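Local coordinates for protein fumarate reductase iron-sulfur subunit (PDB 7D6V) that probably passes electrons from the flavoprotein subunit through three iron-sulfur clusters toward a membrane quinone in mycobacterial succinate dehydrogenase, at residues V89-T94 with R99-D104; S106-K111 with L150-C155; H156-R159 with N164-N167; C208-C213 with K218-A223. One frame throughout, in Å; residues are numbered along the deposited sequence.

Contact 1: V89-T94 with R99-D104; sequences VTPLRT and RDLVTD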
# COMPACT_ATOMS: atom_id res chain seq x y z
N VAL B 89 -0.50 20.63 -11.13
CA VAL B 89 -0.62 19.82 -9.92
C VAL B 89 -1.49 20.58 -8.92
O VAL B 89 -1.17 21.70 -8.53
CB VAL B 89 0.75 19.50 -9.32
CG1 VAL B 89 0.63 18.41 -8.27
CG2 VAL B 89 1.72 19.08 -10.42
N THR B 90 -2.58 19.95 -8.51
CA THR B 90 -3.55 20.49 -7.57
C THR B 90 -3.84 19.45 -6.50
O THR B 90 -3.60 18.26 -6.70
CB THR B 90 -4.86 20.89 -8.26
OG1 THR B 90 -5.59 19.72 -8.62
CG2 THR B 90 -4.59 21.72 -9.50
N PRO B 91 -4.34 19.87 -5.34
CA PRO B 91 -4.75 18.91 -4.31
C PRO B 91 -6.02 18.17 -4.73
O PRO B 91 -6.67 18.49 -5.72
CB PRO B 91 -4.98 19.78 -3.08
CG PRO B 91 -5.32 21.11 -3.64
CD PRO B 91 -4.48 21.26 -4.86
N LEU B 92 -6.35 17.16 -3.94
CA LEU B 92 -7.60 16.44 -4.14
C LEU B 92 -8.78 17.39 -3.96
O LEU B 92 -8.83 18.18 -3.02
CB LEU B 92 -7.70 15.28 -3.15
CG LEU B 92 -6.56 14.26 -3.16
CD1 LEU B 92 -6.83 13.16 -2.16
CD2 LEU B 92 -6.38 13.68 -4.54
N ARG B 93 -9.74 17.31 -4.88
CA ARG B 93 -10.85 18.25 -4.93
C ARG B 93 -12.10 17.76 -4.23
O ARG B 93 -13.13 18.44 -4.29
CB ARG B 93 -11.18 18.60 -6.39
CG ARG B 93 -10.16 19.50 -7.05
CD ARG B 93 -10.56 19.83 -8.47
NE ARG B 93 -11.41 21.00 -8.54
CZ ARG B 93 -11.99 21.44 -9.65
NH1 ARG B 93 -11.80 20.80 -10.79
NH2 ARG B 93 -12.75 22.52 -9.63
N THR B 94 -12.06 16.60 -3.58
CA THR B 94 -13.21 16.08 -2.85
C THR B 94 -13.17 16.41 -1.36
O THR B 94 -14.22 16.50 -0.73
CB THR B 94 -13.30 14.56 -3.03
OG1 THR B 94 -13.28 14.25 -4.43
CG2 THR B 94 -14.58 14.01 -2.43
N ARG B 99 -3.67 23.06 2.98
CA ARG B 99 -2.82 24.05 2.33
C ARG B 99 -2.54 23.54 0.92
O ARG B 99 -3.31 22.73 0.39
CB ARG B 99 -1.57 24.31 3.17
CG ARG B 99 -1.06 25.73 3.05
CD ARG B 99 0.34 25.87 3.58
NE ARG B 99 0.94 27.13 3.15
CZ ARG B 99 2.25 27.34 3.09
NH1 ARG B 99 3.09 26.39 3.45
NH2 ARG B 99 2.71 28.51 2.67
N ASP B 100 -1.44 24.00 0.32
CA ASP B 100 -1.23 23.94 -1.12
C ASP B 100 -1.64 22.61 -1.76
O ASP B 100 -2.55 22.56 -2.59
CB ASP B 100 0.24 24.24 -1.42
CG ASP B 100 0.76 25.41 -0.62
OD1 ASP B 100 0.16 26.50 -0.70
OD2 ASP B 100 1.77 25.24 0.09
N LEU B 101 -1.00 21.51 -1.37
CA LEU B 101 -1.32 20.21 -1.95
C LEU B 101 -1.84 19.22 -0.91
O LEU B 101 -1.98 18.03 -1.22
CB LEU B 101 -0.10 19.61 -2.65
CG LEU B 101 0.44 20.36 -3.87
CD1 LEU B 101 1.61 19.61 -4.47
CD2 LEU B 101 -0.65 20.58 -4.90
N VAL B 102 -2.15 19.69 0.29
CA VAL B 102 -2.56 18.83 1.40
C VAL B 102 -4.03 19.08 1.68
O VAL B 102 -4.46 20.23 1.80
CB VAL B 102 -1.71 19.10 2.65
CG1 VAL B 102 -2.07 18.15 3.76
CG2 VAL B 102 -0.25 18.98 2.31
N THR B 103 -4.81 18.00 1.77
CA THR B 103 -6.22 18.08 2.08
C THR B 103 -6.48 17.41 3.42
O THR B 103 -5.67 16.64 3.93
CB THR B 103 -7.08 17.43 1.00
OG1 THR B 103 -6.57 16.13 0.68
CG2 THR B 103 -7.09 18.28 -0.25
N ASP B 104 -7.64 17.73 4.00
CA ASP B 104 -8.07 17.14 5.27
C ASP B 104 -8.76 15.82 4.97
O ASP B 104 -9.98 15.76 4.77
CB ASP B 104 -8.98 18.10 6.02
CG ASP B 104 -9.32 17.61 7.41
OD1 ASP B 104 -10.47 17.81 7.84
OD2 ASP B 104 -8.45 17.01 8.06
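Pro91 and Leu101 bring the two backbones to 4.4 Å between their CA atoms, and the touching parts run in directions only 25° apart. Beyond Pro91 the chains spread, and Leu92 CA is 6.6 Å from Thr103 CA. No hydrogen bonds link 89-94 to 99-104; they are in van der Waals contact, partly between apolar side chains and partly against backbone carbonyls. The Pro91 ring lies against the carbonyl of Asp100, with CD 3.3 Å from Asp100 O. Leu101 has CG anti to its carbonyl carbon (chi1 -64°), and its two methyls divide the work. Leu101 CD2 sits against the Thr90-Pro91 peptide, 3.7 Å from Thr90 C. Leu101 CD1 meets Val89 CG1 at 4.1 Å, the two side chains crossing at about a right angle. At the other end Thr103 keeps OG1 between its backbone N and carbonyl carbon (chi1 49°). This turns Thr103 CG2 toward Leu92 O and leaves it 3.8 Å from Pro91 CB. Thr103 OG1 lies 4.1 Å from Leu92 CB. Asp100 sends its carboxylate elsewhere, to Ala49 N, Gly13 N and Arg12. Leu92 continues onto strand 63-65 and helix 150-154. Arg99 and Val102 exchange two backbone hydrogen bonds. Strands 97-99 and 102-103 therefore form a beta-hairpin with a two-residue turn, Asp100-Leu101, packed on the chain leaving strand 86-87 of the 2Fe-2S domain, of the plant-type ferredoxin (beta-grasp) family.

Contact 2: S106-K111 with L150-C155; sequences SFNYEK and LCQNVC. With SF4 (iron/sulfur cluster), chain F; F3S (Fe3-s4 cluster), chain G.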
# COMPACT_ATOMS: atom_id res chain seq x y z
N SER B 106 -9.95 13.27 6.66
CA SER B 106 -10.44 12.77 7.94
C SER B 106 -11.84 12.21 7.86
O SER B 106 -12.25 11.47 8.76
CB SER B 106 -10.38 13.87 9.01
OG SER B 106 -11.47 14.77 8.87
N PHE B 107 -12.60 12.56 6.82
CA PHE B 107 -13.86 11.89 6.52
C PHE B 107 -13.65 10.38 6.40
O PHE B 107 -14.48 9.59 6.86
CB PHE B 107 -14.44 12.49 5.24
CG PHE B 107 -15.37 11.60 4.48
CD1 PHE B 107 -16.73 11.62 4.74
CD2 PHE B 107 -14.90 10.76 3.49
CE1 PHE B 107 -17.59 10.81 4.03
CE2 PHE B 107 -15.76 9.95 2.78
CZ PHE B 107 -17.11 9.97 3.06
N ASN B 108 -12.52 9.98 5.82
CA ASN B 108 -12.21 8.56 5.69
C ASN B 108 -11.97 7.90 7.04
O ASN B 108 -12.49 6.81 7.30
CB ASN B 108 -11.00 8.38 4.78
CG ASN B 108 -11.13 9.12 3.48
OD1 ASN B 108 -11.82 8.67 2.56
ND2 ASN B 108 -10.48 10.27 3.38
N TYR B 109 -11.21 8.55 7.91
CA TYR B 109 -10.96 7.97 9.23
C TYR B 109 -12.20 8.00 10.11
O TYR B 109 -12.31 7.19 11.03
CB TYR B 109 -9.79 8.70 9.90
CG TYR B 109 -8.48 8.44 9.20
CD1 TYR B 109 -7.75 7.29 9.46
CD2 TYR B 109 -7.99 9.33 8.25
CE1 TYR B 109 -6.56 7.04 8.81
CE2 TYR B 109 -6.81 9.09 7.60
CZ TYR B 109 -6.09 7.94 7.88
OH TYR B 109 -4.91 7.70 7.24
N GLU B 110 -13.13 8.92 9.85
CA GLU B 110 -14.41 8.89 10.55
C GLU B 110 -15.29 7.75 10.04
O GLU B 110 -15.99 7.11 10.83
CB GLU B 110 -15.12 10.23 10.38
CG GLU B 110 -14.76 11.24 11.45
CD GLU B 110 -14.66 12.65 10.91
OE1 GLU B 110 -13.84 13.43 11.44
OE2 GLU B 110 -15.39 12.98 9.96
N LYS B 111 -15.26 7.49 8.74
CA LYS B 111 -15.98 6.34 8.19
C LYS B 111 -15.39 5.02 8.63
O LYS B 111 -16.11 4.02 8.70
CB LYS B 111 -16.01 6.40 6.66
CG LYS B 111 -16.87 7.51 6.09
CD LYS B 111 -18.31 7.38 6.54
CE LYS B 111 -19.19 8.43 5.88
NZ LYS B 111 -20.62 8.25 6.21
N LEU B 150 -7.77 7.69 -3.26
CA LEU B 150 -8.01 8.23 -4.59
C LEU B 150 -9.38 7.82 -5.11
O LEU B 150 -10.04 8.59 -5.81
CB LEU B 150 -6.90 7.77 -5.54
CG LEU B 150 -5.53 8.42 -5.37
CD1 LEU B 150 -4.50 7.72 -6.23
CD2 LEU B 150 -5.59 9.90 -5.70
N CYS B 151 -9.81 6.62 -4.71
CA CYS B 151 -11.13 6.13 -5.09
C CYS B 151 -12.17 7.04 -4.45
O CYS B 151 -13.11 7.47 -5.11
CB CYS B 151 -11.32 4.69 -4.61
SG CYS B 151 -11.27 4.49 -2.81
N GLN B 152 -11.99 7.33 -3.17
CA GLN B 152 -12.90 8.22 -2.46
C GLN B 152 -12.91 9.61 -3.09
O GLN B 152 -13.95 10.26 -3.16
CB GLN B 152 -12.49 8.32 -0.99
CG GLN B 152 -12.30 6.98 -0.31
CD GLN B 152 -13.59 6.43 0.26
OE1 GLN B 152 -14.08 5.40 -0.19
NE2 GLN B 152 -14.13 7.11 1.25
N ASN B 153 -11.74 10.07 -3.54
CA ASN B 153 -11.65 11.38 -4.18
C ASN B 153 -12.42 11.42 -5.49
O ASN B 153 -13.11 12.40 -5.79
CB ASN B 153 -10.19 11.75 -4.41
CG ASN B 153 -10.02 13.09 -5.07
OD1 ASN B 153 -10.34 14.12 -4.49
ND2 ASN B 153 -9.52 13.08 -6.30
N VAL B 154 -12.32 10.37 -6.30
CA VAL B 154 -12.81 10.47 -7.67
C VAL B 154 -14.31 10.15 -7.76
O VAL B 154 -14.97 10.57 -8.71
CB VAL B 154 -11.99 9.56 -8.60
CG1 VAL B 154 -12.30 8.12 -8.32
CG2 VAL B 154 -12.24 9.91 -10.06
N CYS B 155 -14.81 9.37 -6.81
CA CYS B 155 -16.22 8.99 -6.82
C CYS B 155 -17.09 10.23 -7.00
O CYS B 155 -16.89 11.23 -6.32
CB CYS B 155 -16.59 8.27 -5.52
SG CYS B 155 -18.32 7.74 -5.43
FE1 SF4 F . -9.16 3.28 -3.06
FE2 SF4 F . -7.24 1.37 -4.40
FE3 SF4 F . -7.32 1.57 -1.39
FE4 SF4 F . -6.19 3.84 -3.02
S1 SF4 F . -5.80 1.75 -2.88
S2 SF4 F . -7.71 3.66 -1.54
S3 SF4 F . -7.64 3.46 -4.55
S4 SF4 F . -8.76 1.19 -2.91
FE1 F3S G . -17.45 5.24 -7.05
FE3 F3S G . -16.87 2.93 -8.29
FE4 F3S G . -19.38 3.28 -7.38
S1 F3S G . -16.44 5.00 -9.01
S2 F3S G . -19.68 5.51 -7.57
S3 F3S G . -17.47 3.16 -6.08
S4 F3S G . -18.78 2.13 -9.23
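Asn108 and Gln152 meet amide to amide, and this small patch is the close part of the contact. Gln152 NE2 gives a hydrogen bond of 3.1 Å to Asn108 OD1. The donor lies in the carbonyl plane of Asn108, but the bond is bent, at 141° at the hydrogen. The amide planes are turned 64° against each other. The bend at chi2 (-87°) swings the Gln152 amide round toward Asn108. Gln152 CG is close as well, 3.4 Å from Asn108 OD1. Outside the pair, Gln152 OE1 accepts from Arg172 N and NE2 also bonds Ala169 O, which should fix the rotation of the buried amide. The Phe107 ring adds its edge, with CE2 3.6 Å from Gln152 NE2. Segment 150-155 holds the last two cysteines of the CxxCxxCxxxC motif of the dicluster ferredoxin fold, Cys151 in the helix and Cys155 just past its end. Cys151 SG binds FE1 of the 4Fe-4S cluster, and Cys155 belongs to the 3Fe-4S pocket. The other side of helix 107-112 is looser. Glu110 is exposed there and stays clear of 150-155. Tyr109 turns to another chain, its OH bonded to Phe42 O of subunit A.

Contact 3: H156-R159 with N164-N167; sequences HVVR and NKEN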
# COMPACT_ATOMS: atom_id res chain seq x y z
N HIS B 156 -18.07 10.16 -7.90
CA HIS B 156 -18.92 11.33 -8.11
C HIS B 156 -20.02 11.46 -7.07
O HIS B 156 -20.61 12.53 -6.95
CB HIS B 156 -19.55 11.29 -9.50
CG HIS B 156 -20.57 10.21 -9.67
ND1 HIS B 156 -21.90 10.48 -9.90
CD2 HIS B 156 -20.45 8.86 -9.63
CE1 HIS B 156 -22.56 9.34 -10.00
NE2 HIS B 156 -21.70 8.34 -9.84
N VAL B 157 -20.31 10.39 -6.33
CA VAL B 157 -21.37 10.45 -5.32
C VAL B 157 -21.04 11.51 -4.28
O VAL B 157 -21.90 12.31 -3.89
CB VAL B 157 -21.58 9.07 -4.68
CG1 VAL B 157 -22.69 9.12 -3.64
CG2 VAL B 157 -21.89 8.03 -5.74
N VAL B 158 -19.80 11.54 -3.81
CA VAL B 158 -19.37 12.52 -2.83
C VAL B 158 -18.52 13.63 -3.43
O VAL B 158 -18.47 14.73 -2.86
CB VAL B 158 -18.62 11.85 -1.66
CG1 VAL B 158 -19.59 11.08 -0.78
CG2 VAL B 158 -17.54 10.92 -2.19
N ARG B 159 -17.85 13.38 -4.56
CA ARG B 159 -17.05 14.43 -5.19
C ARG B 159 -17.93 15.58 -5.67
O ARG B 159 -17.57 16.75 -5.51
CB ARG B 159 -16.25 13.86 -6.35
CG ARG B 159 -15.46 14.88 -7.14
CD ARG B 159 -14.65 14.22 -8.24
NE ARG B 159 -13.83 15.18 -8.97
CZ ARG B 159 -12.57 15.46 -8.67
NH1 ARG B 159 -11.99 14.88 -7.64
NH2 ARG B 159 -11.89 16.34 -9.39
N ASN B 164 -24.18 14.19 0.20
CA ASN B 164 -24.13 12.73 0.21
C ASN B 164 -23.00 12.18 1.06
O ASN B 164 -22.85 10.96 1.15
CB ASN B 164 -24.00 12.21 -1.22
CG ASN B 164 -25.30 12.28 -1.99
OD1 ASN B 164 -26.38 12.41 -1.40
ND2 ASN B 164 -25.22 12.19 -3.31
N LYS B 165 -22.19 13.05 1.67
CA LYS B 165 -21.05 12.58 2.46
C LYS B 165 -21.51 11.78 3.67
O LYS B 165 -20.88 10.79 4.04
CB LYS B 165 -20.19 13.77 2.89
CG LYS B 165 -19.40 14.40 1.76
CD LYS B 165 -17.99 13.86 1.72
CE LYS B 165 -17.10 14.71 0.82
NZ LYS B 165 -16.74 16.00 1.45
N GLU B 166 -22.60 12.21 4.31
CA GLU B 166 -23.07 11.53 5.51
C GLU B 166 -23.84 10.25 5.20
O GLU B 166 -24.05 9.44 6.11
CB GLU B 166 -23.95 12.47 6.34
CG GLU B 166 -25.15 12.99 5.58
CD GLU B 166 -26.29 13.37 6.51
OE1 GLU B 166 -26.02 14.01 7.54
OE2 GLU B 166 -27.45 13.04 6.19
N ASN B 167 -24.27 10.06 3.96
CA ASN B 167 -25.06 8.89 3.60
C ASN B 167 -24.26 7.82 2.87
O ASN B 167 -24.72 6.67 2.81
CB ASN B 167 -26.24 9.30 2.72
CG ASN B 167 -27.17 10.28 3.41
OD1 ASN B 167 -27.66 10.01 4.50
ND2 ASN B 167 -27.42 11.41 2.77
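Lys165 is bent at chi2 (-96°), which carries its CD, and CE after it, alongside Val158; a second bend at chi4 turns NZ. Lys165 CD is 4.0 Å from Val158 CB, and Lys165 CE is 3.9 Å from Val158 O. Asn164 has CG anti to its carbonyl carbon (chi1 -76°), and this presents its amide to the backbone of Val157. Asn164 ND2 makes a weak hydrogen bond to Val157 O, long at 3.4 Å although fairly straight at 155°. The same nitrogen is bonded to Tyr141 O of the membrane anchor subunit, bridging the two chains. Val157 and Asn164 cross at about a right angle, with Val157 CG1 4.0 Å from Asn164 ND2. Val158 CG1 rests on the backbone of the loop, 3.9 Å from Lys165 CA. Arg18 of the membrane anchor subunit bonds Val158 O. The charged end of Lys165 passes beyond the valine to a salt bridge with Glu162. The side chain of Val157 is about 4 Å from the 3Fe-4S cluster and is part of its pocket, so Asn164 packs against a cluster-lining residue. The short helix 156-159 follows helix 150-154 after the single residue Cys155. The loop 164-167 folds back on it before helix 171-181 begins.

Contact 4: C208-C213 with K218-A223; sequences CCTEVC and KITDNA. With F3S (Fe3-s4 cluster), chain G; SF4 (iron/sulfur cluster), chain F.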
# COMPACT_ATOMS: atom_id res chain seq x y z
N CYS B 208 -15.55 4.58 -12.23
CA CYS B 208 -14.40 5.49 -12.29
C CYS B 208 -13.45 5.32 -11.12
O CYS B 208 -12.25 5.58 -11.26
CB CYS B 208 -14.86 6.94 -12.36
SG CYS B 208 -15.23 7.46 -14.03
N CYS B 209 -13.89 4.61 -10.08
CA CYS B 209 -12.99 4.30 -8.97
C CYS B 209 -11.89 3.30 -9.44
O CYS B 209 -10.71 3.66 -9.49
CB CYS B 209 -13.77 3.71 -7.79
SG CYS B 209 -14.45 2.06 -8.09
N THR B 210 -12.29 2.07 -9.76
CA THR B 210 -11.46 1.08 -10.20
C THR B 210 -10.61 1.67 -11.12
O THR B 210 -9.58 1.20 -11.27
CB THR B 210 -12.26 0.18 -11.10
OG1 THR B 210 -13.09 -0.53 -10.35
CG2 THR B 210 -11.52 -0.84 -11.69
N GLU B 211 -10.95 2.74 -11.76
CA GLU B 211 -9.94 3.12 -12.74
C GLU B 211 -8.80 3.96 -12.17
O GLU B 211 -7.81 4.18 -12.88
CB GLU B 211 -10.60 3.89 -13.89
CG GLU B 211 -11.72 3.14 -14.57
CD GLU B 211 -12.35 3.93 -15.70
OE1 GLU B 211 -11.73 4.91 -16.16
OE2 GLU B 211 -13.46 3.56 -16.14
N VAL B 212 -8.91 4.44 -10.94
CA VAL B 212 -7.86 5.26 -10.33
C VAL B 212 -7.02 4.49 -9.34
O VAL B 212 -6.04 5.04 -8.82
CB VAL B 212 -8.45 6.52 -9.67
CG1 VAL B 212 -9.19 7.36 -10.68
CG2 VAL B 212 -9.35 6.13 -8.51
N CYS B 213 -7.40 3.26 -9.01
CA CYS B 213 -6.67 2.49 -8.01
C CYS B 213 -5.22 2.15 -8.38
O CYS B 213 -4.97 1.43 -9.34
CB CYS B 213 -7.42 1.19 -7.69
SG CYS B 213 -6.49 0.01 -6.68
N LYS B 218 -9.92 -4.70 -8.37
CA LYS B 218 -11.16 -4.70 -9.15
C LYS B 218 -12.32 -4.33 -8.22
O LYS B 218 -13.14 -5.16 -7.84
CB LYS B 218 -11.38 -6.06 -9.80
CG LYS B 218 -10.30 -6.47 -10.78
CD LYS B 218 -10.31 -5.61 -12.02
CE LYS B 218 -9.21 -6.04 -12.97
NZ LYS B 218 -9.49 -7.38 -13.54
N ILE B 219 -12.36 -3.05 -7.86
CA ILE B 219 -13.27 -2.60 -6.81
C ILE B 219 -14.72 -2.85 -7.20
O ILE B 219 -15.50 -3.40 -6.43
CB ILE B 219 -13.02 -1.11 -6.49
CG1 ILE B 219 -11.54 -0.88 -6.17
CG2 ILE B 219 -13.90 -0.66 -5.34
CD1 ILE B 219 -11.17 0.57 -6.03
N THR B 220 -15.10 -2.44 -8.41
CA THR B 220 -16.50 -2.56 -8.82
C THR B 220 -16.88 -4.01 -9.08
O THR B 220 -17.93 -4.48 -8.62
CB THR B 220 -16.76 -1.69 -10.05
OG1 THR B 220 -16.20 -0.39 -9.84
CG2 THR B 220 -18.25 -1.55 -10.29
N ASP B 221 -16.05 -4.74 -9.82
CA ASP B 221 -16.43 -6.07 -10.27
C ASP B 221 -16.33 -7.11 -9.16
O ASP B 221 -17.13 -8.04 -9.11
CB ASP B 221 -15.57 -6.49 -11.46
CG ASP B 221 -16.10 -5.95 -12.78
OD1 ASP B 221 -17.09 -5.19 -12.76
OD2 ASP B 221 -15.53 -6.30 -13.83
N ASN B 222 -15.35 -6.98 -8.27
CA ASN B 222 -15.11 -7.99 -7.25
C ASN B 222 -15.71 -7.66 -5.90
O ASN B 222 -15.89 -8.57 -5.08
CB ASN B 222 -13.60 -8.23 -7.09
CG ASN B 222 -13.03 -9.10 -8.18
OD1 ASN B 222 -13.75 -9.57 -9.06
ND2 ASN B 222 -11.72 -9.30 -8.15
N ALA B 223 -16.02 -6.39 -5.63
CA ALA B 223 -16.55 -6.00 -4.33
C ALA B 223 -17.94 -5.40 -4.41
O ALA B 223 -18.85 -5.85 -3.71
CB ALA B 223 -15.60 -5.01 -3.65
FE1 F3S G . -17.45 5.24 -7.05
FE3 F3S G . -16.87 2.93 -8.29
FE4 F3S G . -19.38 3.28 -7.38
S1 F3S G . -16.44 5.00 -9.01
S2 F3S G . -19.68 5.51 -7.57
S3 F3S G . -17.47 3.16 -6.08
S4 F3S G . -18.78 2.13 -9.23
FE1 SF4 F . -9.16 3.28 -3.06
FE2 SF4 F . -7.24 1.37 -4.40
FE3 SF4 F . -7.32 1.57 -1.39
FE4 SF4 F . -6.19 3.84 -3.02
S1 SF4 F . -5.80 1.75 -2.88
S2 SF4 F . -7.71 3.66 -1.54
S3 SF4 F . -7.64 3.46 -4.55
S4 SF4 F . -8.76 1.19 -2.91
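This is a loop-to-helix contact between two metal sites: the cysteine loop 208-213 packs on the first turn of helix 219-235. Thr210 and Thr220 make its polar link. Their OG1 atoms are hydrogen-bonded at 3.2 Å, and the side chains cross at about a right angle. Thr220 OG1 is also 3.5 Å from Cys209 SG and 3.7 Å from S4 of the 3Fe-4S cluster. Cys209 SG binds FE3 of that cluster at 2.6 Å. Its chi1 of 69° sets SG between the backbone N and the carbonyl carbon, where it faces both the iron and the helix. Ile219 forms the apolar part. Its CB is 3.8 Å from Cys209 SG, while CG1, anti to the carbonyl carbon (chi1 -53°), carries CD1 the other way. Ile219 CD1 is 4.1 Å from Cys213 CB. Ile219 CD1 is also 4.0 Å from SF4 S4, a sulfur of the 4Fe-4S cluster. One isoleucine thus fills in beside cysteines that serve different clusters. The CxxxCP sequence holding Cys209, Cys213 and Pro214 is characteristic of dicluster ferredoxin domains. Cys208 turns away and forms a disulfide with Cys132 of the membrane anchor subunit. On the loop side Val212 packs on Val154 of helix 150-154. On the helix side Asn222 and Ala223 lie on Phe142 of helix 133-142, and Ala223 also reaches helix 171-181.

Contacts 2 and 4 supply cysteines to the same two clusters, the 4Fe-4S and the 3Fe-4S, and they touch where Leu150 O meets Val212 CG2 at 3.7 Å. Their centres are 14 Å apart. Contact 3 lies 9 Å from contact 2, centre to centre, and is joined to it by a probable hydrogen bond from Arg159 NH1 to Asn153 O. Contact 1 belongs to the 2Fe-2S domain. It reaches contact 2 through Thr94 OG1 and Asn153, while the Leu92 side chain is about 9 Å from the 4Fe-4S and 12 Å from the 2Fe-2S cluster. Contacts 1 and 4 do not touch and lie on opposite sides of the chain's centre.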